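Local coordinates for MAU2 chromatid cohesion factor homolog (Saccharomyces cerevisiae, PDB 4XDN), which forms a complex with SCC2 that is required for the association of cohesin with chromosomes, and so takes part in sister chromatid cohesion, at residues Ser329-Gly341 and Arg555-Leu567. Sequence-based numbering, arbitrary orientation.
With SO4 (sulfate ion), chain F.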
loop_
_atom_site.group_PDB
_atom_site.type_symbol
_atom_site.label_atom_id
_atom_site.label_comp_id
_atom_site.label_asym_id
_atom_site.label_seq_id
_atom_site.Cartn_x
_atom_site.Cartn_y
_atom_site.Cartn_z
ATOM N N SER A 329 -2.159 14.632 -4.345
ATOM C CA SER A 329 -3.352 14.694 -5.182
ATOM C C SER A 329 -4.491 13.880 -4.579
ATOM O O SER A 329 -5.647 14.312 -4.596
ATOM C CB SER A 329 -3.043 14.199 -6.598
ATOM O OG SER A 329 -2.071 15.021 -7.225
ATOM N N VAL A 330 -4.163 12.704 -4.050
ATOM C CA VAL A 330 -5.156 11.853 -3.403
ATOM C C VAL A 330 -5.753 12.573 -2.198
ATOM O O VAL A 330 -6.951 12.460 -1.925
ATOM C CB VAL A 330 -4.552 10.506 -2.949
ATOM C CG1 VAL A 330 -5.534 9.739 -2.072
ATOM C CG2 VAL A 330 -4.167 9.662 -4.151
ATOM N N SER A 331 -4.912 13.312 -1.482
ATOM C CA SER A 331 -5.345 14.024 -0.286
ATOM C C SER A 331 -6.357 15.115 -0.619
ATOM O O SER A 331 -7.144 15.509 0.236
ATOM C CB SER A 331 -4.147 14.640 0.442
ATOM O OG SER A 331 -3.851 15.931 -0.057
ATOM N N TYR A 332 -6.334 15.595 -1.859
ATOM C CA TYR A 332 -7.214 16.682 -2.280
ATOM C C TYR A 332 -8.486 16.199 -2.978
ATOM O O TYR A 332 -9.351 17.010 -3.315
ATOM C CB TYR A 332 -6.476 17.633 -3.227
ATOM C CG TYR A 332 -5.291 18.367 -2.631
ATOM C CD1 TYR A 332 -5.189 18.587 -1.264
ATOM C CD2 TYR A 332 -4.280 18.852 -3.449
ATOM C CE1 TYR A 332 -4.107 19.264 -0.732
ATOM C CE2 TYR A 332 -3.199 19.529 -2.926
ATOM C CZ TYR A 332 -3.116 19.733 -1.568
ATOM O OH TYR A 332 -2.036 20.406 -1.049
ATOM N N ILE A 333 -8.597 14.893 -3.212
ATOM C CA ILE A 333 -9.742 14.343 -3.938
ATOM C C ILE A 333 -11.057 14.747 -3.285
ATOM O O ILE A 333 -11.979 15.206 -3.962
ATOM C CB ILE A 333 -9.688 12.802 -4.012
ATOM C CG1 ILE A 333 -8.411 12.332 -4.716
ATOM C CG2 ILE A 333 -10.926 12.245 -4.717
ATOM C CD1 ILE A 333 -8.367 12.604 -6.203
ATOM N N VAL A 334 -11.135 14.572 -1.967
ATOM C CA VAL A 334 -12.367 14.819 -1.223
ATOM C C VAL A 334 -12.810 16.273 -1.359
ATOM O O VAL A 334 -14.002 16.570 -1.336
ATOM C CB VAL A 334 -12.201 14.456 0.278
ATOM C CG1 VAL A 334 -11.195 15.382 0.963
ATOM C CG2 VAL A 334 -13.542 14.486 0.991
ATOM N N ASN A 335 -11.847 17.176 -1.518
ATOM C CA ASN A 335 -12.157 18.588 -1.710
ATOM C C ASN A 335 -12.942 18.797 -3.008
ATOM O O ASN A 335 -13.926 19.537 -3.032
ATOM C CB ASN A 335 -10.875 19.422 -1.714
ATOM C CG ASN A 335 -10.127 19.352 -0.398
ATOM O OD1 ASN A 335 -9.280 18.482 -0.190
ATOM N ND2 ASN A 335 -10.435 20.279 0.500
ATOM N N CYS A 336 -12.478 18.158 -4.081
ATOM C CA CYS A 336 -13.275 17.929 -5.294
ATOM C C CYS A 336 -13.559 19.163 -6.158
ATOM O O CYS A 336 -13.051 19.269 -7.272
ATOM C CB CYS A 336 -14.608 17.277 -4.907
ATOM S SG CYS A 336 -15.671 16.872 -6.297
ATOM N N TYR A 337 -14.383 20.079 -5.660
ATOM C CA TYR A 337 -14.929 21.157 -6.489
ATOM C C TYR A 337 -14.138 22.464 -6.391
ATOM O O TYR A 337 -14.244 23.327 -7.264
ATOM C CB TYR A 337 -16.387 21.420 -6.102
ATOM C CG TYR A 337 -16.546 21.913 -4.682
ATOM C CD1 TYR A 337 -16.631 21.020 -3.621
ATOM C CD2 TYR A 337 -16.602 23.269 -4.401
ATOM C CE1 TYR A 337 -16.766 21.464 -2.325
ATOM C CE2 TYR A 337 -16.739 23.722 -3.105
ATOM C CZ TYR A 337 -16.823 22.816 -2.072
ATOM O OH TYR A 337 -16.962 23.267 -0.782
ATOM N N ASP A 338 -13.355 22.605 -5.326
ATOM C CA ASP A 338 -12.621 23.840 -5.060
ATOM C C ASP A 338 -11.219 23.806 -5.673
ATOM O O ASP A 338 -10.912 22.942 -6.495
ATOM C CB ASP A 338 -12.533 24.072 -3.552
ATOM C CG ASP A 338 -11.765 22.975 -2.844
ATOM O OD1 ASP A 338 -11.565 21.907 -3.462
ATOM O OD2 ASP A 338 -11.363 23.175 -1.678
ATOM N N GLU A 339 -10.375 24.751 -5.266
ATOM C CA GLU A 339 -9.018 24.860 -5.793
ATOM C C GLU A 339 -8.199 23.598 -5.524
ATOM O O GLU A 339 -7.405 23.178 -6.367
ATOM C CB GLU A 339 -8.307 26.086 -5.200
ATOM C CG GLU A 339 -7.895 25.970 -3.727
ATOM C CD GLU A 339 -9.075 25.908 -2.775
ATOM O OE1 GLU A 339 -10.118 26.534 -3.070
ATOM O OE2 GLU A 339 -8.962 25.233 -1.730
ATOM N N LYS A 340 -8.391 23.000 -4.352
ATOM C CA LYS A 340 -7.686 21.771 -4.005
ATOM C C LYS A 340 -8.073 20.642 -4.952
ATOM O O LYS A 340 -7.222 19.881 -5.405
ATOM C CB LYS A 340 -7.978 21.367 -2.557
ATOM C CG LYS A 340 -7.113 22.075 -1.521
ATOM C CD LYS A 340 -7.405 21.563 -0.116
ATOM C CE LYS A 340 -6.380 22.060 0.890
ATOM N NZ LYS A 340 -6.388 23.539 1.030
ATOM N N GLY A 341 -9.363 20.539 -5.253
ATOM C CA GLY A 341 -9.845 19.540 -6.188
ATOM C C GLY A 341 -9.265 19.747 -7.575
ATOM O O GLY A 341 -8.875 18.788 -8.241
ATOM N N ARG A 555 -8.008 18.247 16.321
ATOM C CA ARG A 555 -8.166 17.171 15.348
ATOM C C ARG A 555 -9.623 16.723 15.221
ATOM O O ARG A 555 -9.898 15.626 14.734
ATOM C CB ARG A 555 -7.276 15.980 15.724
ATOM C CG ARG A 555 -5.772 16.248 15.588
ATOM C CD ARG A 555 -5.138 15.489 14.417
ATOM N NE ARG A 555 -5.148 16.259 13.168
ATOM C CZ ARG A 555 -4.063 16.682 12.517
ATOM N NH1 ARG A 555 -2.840 16.423 12.970
ATOM N NH2 ARG A 555 -4.200 17.372 11.392
ATOM N N PHE A 556 -10.552 17.567 15.664
ATOM C CA PHE A 556 -11.962 17.399 15.314
ATOM C C PHE A 556 -12.232 18.093 13.982
ATOM O O PHE A 556 -13.342 18.036 13.452
ATOM C CB PHE A 556 -12.889 17.967 16.395
ATOM C CG PHE A 556 -12.994 17.109 17.622
ATOM C CD1 PHE A 556 -13.553 15.845 17.550
ATOM C CD2 PHE A 556 -12.549 17.573 18.848
ATOM C CE1 PHE A 556 -13.653 15.052 18.678
ATOM C CE2 PHE A 556 -12.648 16.783 19.980
ATOM C CZ PHE A 556 -13.202 15.521 19.894
ATOM N N LYS A 557 -11.205 18.754 13.452
ATOM C CA LYS A 557 -11.333 19.521 12.224
ATOM C C LYS A 557 -11.566 18.596 11.039
ATOM O O LYS A 557 -10.795 17.669 10.799
ATOM C CB LYS A 557 -10.081 20.369 11.995
ATOM C CG LYS A 557 -10.272 21.519 11.015
ATOM C CD LYS A 557 -8.949 22.217 10.729
ATOM C CE LYS A 557 -9.154 23.570 10.066
ATOM N NZ LYS A 557 -7.863 24.298 9.903
ATOM N N LEU A 558 -12.645 18.853 10.308
ATOM C CA LEU A 558 -12.971 18.081 9.118
ATOM C C LEU A 558 -12.474 18.787 7.870
ATOM O O LEU A 558 -12.625 20.003 7.736
ATOM C CB LEU A 558 -14.482 17.859 9.019
ATOM C CG LEU A 558 -15.118 17.048 10.149
ATOM C CD1 LEU A 558 -16.626 17.033 9.999
ATOM C CD2 LEU A 558 -14.564 15.631 10.164
ATOM N N LYS A 559 -11.876 18.026 6.960
ATOM C CA LYS A 559 -11.580 18.543 5.634
ATOM C C LYS A 559 -12.886 18.979 4.987
ATOM O O LYS A 559 -13.959 18.507 5.364
ATOM C CB LYS A 559 -10.878 17.494 4.774
ATOM C CG LYS A 559 -9.364 17.477 4.920
ATOM C CD LYS A 559 -8.715 16.539 3.914
ATOM C CE LYS A 559 -8.793 17.084 2.492
ATOM N NZ LYS A 559 -7.783 18.150 2.217
ATOM N N LYS A 560 -12.802 19.876 4.012
ATOM C CA LYS A 560 -14.000 20.449 3.408
ATOM C C LYS A 560 -14.695 19.456 2.479
ATOM O O LYS A 560 -14.925 19.745 1.306
ATOM C CB LYS A 560 -13.649 21.728 2.648
ATOM C CG LYS A 560 -12.942 22.773 3.507
ATOM C CD LYS A 560 -12.521 24.000 2.707
ATOM C CE LYS A 560 -11.623 23.632 1.531
ATOM N NZ LYS A 560 -10.657 24.715 1.193
ATOM N N ALA A 561 -15.019 18.281 3.010
ATOM C CA ALA A 561 -15.876 17.342 2.307
ATOM C C ALA A 561 -17.278 17.929 2.279
ATOM O O ALA A 561 -17.901 18.094 3.327
ATOM C CB ALA A 561 -15.867 15.988 2.987
ATOM N N LEU A 562 -17.766 18.246 1.083
ATOM C CA LEU A 562 -19.012 18.989 0.940
ATOM C C LEU A 562 -20.180 18.334 1.661
ATOM O O LEU A 562 -20.795 18.951 2.530
ATOM C CB LEU A 562 -19.371 19.159 -0.536
ATOM C CG LEU A 562 -20.634 19.985 -0.798
ATOM C CD1 LEU A 562 -20.429 21.432 -0.374
ATOM C CD2 LEU A 562 -21.024 19.904 -2.257
ATOM N N LEU A 563 -20.490 17.092 1.296
ATOM C CA LEU A 563 -21.650 16.407 1.856
ATOM C C LEU A 563 -21.546 16.312 3.374
ATOM O O LEU A 563 -22.530 16.518 4.085
ATOM C CB LEU A 563 -21.801 15.007 1.254
ATOM C CG LEU A 563 -22.963 14.172 1.806
ATOM C CD1 LEU A 563 -24.300 14.864 1.579
ATOM C CD2 LEU A 563 -22.976 12.788 1.191
ATOM N N LEU A 564 -20.350 16.009 3.865
ATOM C CA LEU A 564 -20.134 15.868 5.297
ATOM C C LEU A 564 -20.361 17.197 6.006
ATOM O O LEU A 564 -21.071 17.258 7.010
ATOM C CB LEU A 564 -18.723 15.351 5.581
ATOM C CG LEU A 564 -18.397 15.068 7.050
ATOM C CD1 LEU A 564 -19.301 13.981 7.611
ATOM C CD2 LEU A 564 -16.940 14.676 7.203
ATOM N N GLN A 565 -19.769 18.262 5.474
ATOM C CA GLN A 565 -19.879 19.583 6.090
ATOM C C GLN A 565 -21.337 20.026 6.209
ATOM O O GLN A 565 -21.732 20.632 7.205
ATOM C CB GLN A 565 -19.085 20.618 5.292
ATOM C CG GLN A 565 -18.140 21.448 6.145
ATOM C CD GLN A 565 -17.614 22.672 5.420
ATOM O OE1 GLN A 565 -17.458 22.668 4.197
ATOM N NE2 GLN A 565 -17.343 23.732 6.173
ATOM N N ILE A 566 -22.135 19.712 5.193
ATOM C CA ILE A 566 -23.540 20.097 5.183
ATOM C C ILE A 566 -24.333 19.311 6.228
ATOM O O ILE A 566 -25.158 19.878 6.945
ATOM C CB ILE A 566 -24.171 19.886 3.784
ATOM C CG1 ILE A 566 -23.511 20.823 2.768
ATOM C CG2 ILE A 566 -25.674 20.153 3.817
ATOM C CD1 ILE A 566 -23.918 20.573 1.321
ATOM N N LEU A 567 -24.083 18.008 6.313
ATOM C CA LEU A 567 -24.831 17.150 7.227
ATOM C C LEU A 567 -24.528 17.461 8.695
ATOM O O LEU A 567 -25.427 17.429 9.537
ATOM C CB LEU A 567 -24.532 15.676 6.935
ATOM C CG LEU A 567 -25.043 15.131 5.598
ATOM C CD1 LEU A 567 -24.588 13.692 5.408
ATOM C CD2 LEU A 567 -26.557 15.224 5.493
HETATM S S SO4 F . -9.246 21.432 3.786
HETATM O O1 SO4 F . -9.110 22.767 3.213
HETATM O O2 SO4 F . -7.946 20.768 3.778
HETATM O O3 SO4 F . -9.729 21.540 5.160
HETATM O O4 SO4 F . -10.199 20.651 3.003
HETATM O O HOH W 1 -5.151 17.609 2.256
HETATM O O HOH W 2 -16.603 16.752 -1.264
#
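Lys559 reaches across to Ser331, Val334 and Asn335. Its CB and CG pass beside a sulfate ion, probably from the crystallisation liquor; CD runs past Val334 CG1, and Lys559 CE lies among Asn335 OD1, Ser331 O and Val334 CG1, 3.3 Å from the last. Bends at chi3 and chi4 (71° and 78°) then bring Lys559 NZ to Asn335 OD1, to which it donates at 2.9 Å, in the carbonyl plane and on a lone pair. The same NZ also binds sulfate O2 and a water that donates to Ser331 OG, whose hydroxyl also pairs with Gln328 O. Asn335 ND2 faces sulfate O4 at a doubtfully short 2.5 Å. Lys560 N donates almost straight to sulfate O4 (2.9 Å, 177°). The contact joins the connection between helices 317-331 and 339-360 of this largely helical chain to the loop leading into helix 562-575, with Lys560 at the centre of an inverse gamma turn. The Lys560 side chain folds round the sulfate, and Lys560 NZ forms salt bridges with Asp338 OD2 (3.3 Å) and, more weakly, Glu339 OE2. Asp338 OD1 meanwhile caps helix 339-360 through Gly341 N. Next along the loop, Val334 CG2 presses tightly on Ala561 CB at 3.4 Å, and a water links Val334 O to Leu562 N. Tyr337 crosses Leu562 at about a right angle, Tyr337 CE1 lying 3.9 Å from Leu562 CB, with Gln597 touching both side chains.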